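Local coordinates for putative histidinol-phosphate aminotransferase (Erwinia carotovora atroseptica, PDB 3LY1) that probably transfers amino groups with the help of pyridoxal 5'-phosphate, as a histidinol-phosphate aminotransferase-like member of the class-II aminotransferases, at the interface of chains A and B. Sequence-based numbering; all coordinates share one arbitrary frame. Chains: chain A/B, Putative histidinol-phosphate aminotransferase.

The interface of chains A and B. Residues chain A 79, 82, 86, 238-240; chain B 79, 82, 86, 238-240.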
# COMPACT_ATOMS: atom_id res chain seq x y z
N GLU A 79 5.11 -5.25 -1.01
CA GLU A 79 4.12 -5.62 0.01
C GLU A 79 3.77 -7.10 0.00
O GLU A 79 3.53 -7.68 1.06
CB GLU A 79 2.86 -4.74 -0.05
CG GLU A 79 3.10 -3.27 0.40
CD GLU A 79 3.46 -3.08 1.88
OE1 GLU A 79 3.51 -4.05 2.70
OE2 GLU A 79 3.69 -1.89 2.26
N ARG A 82 6.68 -8.86 1.95
CA ARG A 82 6.36 -8.65 3.37
C ARG A 82 5.26 -9.58 3.86
O ARG A 82 5.44 -10.29 4.84
CB ARG A 82 6.02 -7.19 3.69
CG ARG A 82 5.91 -6.97 5.22
CD ARG A 82 5.36 -5.59 5.62
NE ARG A 82 4.12 -5.34 4.91
CZ ARG A 82 2.96 -5.90 5.18
NH1 ARG A 82 2.81 -6.79 6.19
NH2 ARG A 82 1.93 -5.63 4.43
N GLU A 86 5.56 -12.53 6.60
CA GLU A 86 4.80 -12.44 7.87
C GLU A 86 3.86 -13.64 8.05
O GLU A 86 3.68 -14.16 9.17
CB GLU A 86 4.03 -11.09 7.95
CG GLU A 86 4.96 -9.88 8.25
CD GLU A 86 4.17 -8.59 8.52
OE1 GLU A 86 2.98 -8.68 8.90
OE2 GLU A 86 4.73 -7.50 8.35
N TYR A 238 -2.18 -10.14 6.49
CA TYR A 238 -1.03 -9.26 6.72
C TYR A 238 -0.96 -8.07 5.79
O TYR A 238 0.06 -7.37 5.74
CB TYR A 238 0.27 -10.07 6.76
CG TYR A 238 0.17 -11.08 7.85
CD1 TYR A 238 0.39 -10.73 9.17
CD2 TYR A 238 -0.22 -12.37 7.58
CE1 TYR A 238 0.23 -11.66 10.19
CE2 TYR A 238 -0.39 -13.29 8.60
CZ TYR A 238 -0.16 -12.91 9.88
OH TYR A 238 -0.32 -13.85 10.87
N VAL A 239 -2.06 -7.82 5.09
CA VAL A 239 -2.27 -6.57 4.34
C VAL A 239 -3.63 -6.02 4.77
O VAL A 239 -4.45 -6.75 5.36
CB VAL A 239 -2.22 -6.76 2.80
CG1 VAL A 239 -0.84 -7.24 2.37
CG2 VAL A 239 -3.32 -7.70 2.32
N ALA A 240 -3.84 -4.72 4.56
CA ALA A 240 -5.09 -4.07 4.97
C ALA A 240 -6.06 -4.10 3.78
O ALA A 240 -6.38 -3.09 3.12
CB ALA A 240 -4.83 -2.64 5.48
N GLU B 79 -3.60 0.98 6.36
CA GLU B 79 -2.29 0.41 6.62
C GLU B 79 -1.62 0.88 7.94
O GLU B 79 -0.90 0.11 8.54
CB GLU B 79 -1.37 0.59 5.41
CG GLU B 79 -1.83 -0.22 4.11
CD GLU B 79 -1.76 -1.78 4.21
OE1 GLU B 79 -1.34 -2.32 5.25
OE2 GLU B 79 -2.16 -2.48 3.22
N ARG B 82 -3.13 -1.26 10.72
CA ARG B 82 -2.52 -2.60 10.69
C ARG B 82 -1.11 -2.59 11.30
O ARG B 82 -0.79 -3.41 12.16
CB ARG B 82 -2.45 -3.17 9.27
CG ARG B 82 -1.93 -4.60 9.25
CD ARG B 82 -1.70 -5.17 7.85
NE ARG B 82 -0.86 -4.27 7.07
CZ ARG B 82 0.44 -4.08 7.24
NH1 ARG B 82 1.12 -4.75 8.17
NH2 ARG B 82 1.06 -3.19 6.47
N GLU B 86 0.27 -4.47 14.54
CA GLU B 86 1.34 -5.46 14.43
C GLU B 86 2.56 -5.10 15.28
O GLU B 86 3.21 -5.98 15.83
CB GLU B 86 1.74 -5.74 12.98
CG GLU B 86 0.60 -6.41 12.16
CD GLU B 86 1.04 -6.89 10.79
OE1 GLU B 86 2.26 -7.05 10.57
OE2 GLU B 86 0.16 -7.11 9.92
N TYR B 238 6.67 -2.98 9.92
CA TYR B 238 5.51 -3.73 9.47
C TYR B 238 4.85 -3.14 8.24
O TYR B 238 3.74 -3.51 7.92
CB TYR B 238 4.54 -3.87 10.62
CG TYR B 238 5.22 -4.59 11.71
CD1 TYR B 238 5.39 -5.95 11.64
CD2 TYR B 238 5.82 -3.90 12.74
CE1 TYR B 238 6.05 -6.63 12.64
CE2 TYR B 238 6.51 -4.59 13.74
CZ TYR B 238 6.63 -5.93 13.67
OH TYR B 238 7.31 -6.60 14.66
N VAL B 239 5.55 -2.25 7.55
CA VAL B 239 5.18 -1.82 6.19
C VAL B 239 6.41 -2.01 5.28
O VAL B 239 7.55 -2.10 5.78
CB VAL B 239 4.68 -0.33 6.11
CG1 VAL B 239 3.37 -0.13 6.86
CG2 VAL B 239 5.78 0.72 6.51
N ALA B 240 6.18 -2.10 3.96
CA ALA B 240 7.26 -2.29 2.99
C ALA B 240 7.81 -0.93 2.59
O ALA B 240 7.68 -0.49 1.43
CB ALA B 240 6.77 -3.11 1.71
O HOH W 1 -4.29 -1.87 1.81
O HOH W 2 4.95 -0.10 0.71
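Helix 76-88 of each chain meets its two-fold mate, with A:Glu79, A:Arg82 and A:Glu86 on one side of the helix, while the chain is extended at A:Val239, just after the short 3-10 turn that ends at A:Tyr238, and turns again at A:Ala240. At the centre the guanidinium groups of A:Arg82 and B:Arg82 come tip to tip and stack almost parallel, their planes 4° apart, with NH2 of A:Arg82 3.3 Å from NH2 of B:Arg82. Each side chain leaves its helix with CG anti to the backbone N (chi1 -171° in A:Arg82), and a bend at chi3 turns the guanidinium flat against its mate. Acceptors of its own chain lie around the rim of the guanidinium: NE and NH2 of A:Arg82 both point side-on at carboxylate oxygen OE1 of A:Glu79, NE at 2.6 Å in a salt bridge. End-on, NH1 and NH2 share the carbonyl oxygen of A:Tyr238, NH1 of A:Arg82 lying 2.8 Å from O of A:Tyr238. NH1 also forms a salt bridge with A:Glu86, whose OE2 is met from above the carboxylate plane. All of these bonds lie in the plane of the guanidinium and fix its rotation, and the surrounding carboxylates probably offset the repulsion of the stacked cations. The other oxygen of A:Glu79 crosses the interface, OE2 accepting from the backbone N of B:Ala240 at 3.0 Å, while the methyl CB of B:Ala240 packs on the carboxylate. Water 2 links the same OE2 to O of B:Ala240. A:Glu86 and B:Glu86 extend toward each other with carboxylates 74° apart, and OE1 of A:Glu86 lies 2.4 Å from OE1 of B:Glu86. So short a pair would clash if both were charged; a shared proton is possible, but the structure does not show one. Repeated with the chains exchanged, this polar network joins the paired helices to the partner's 238-240 segment and probably helps hold together a dimer of the kind typical of these aminotransferases.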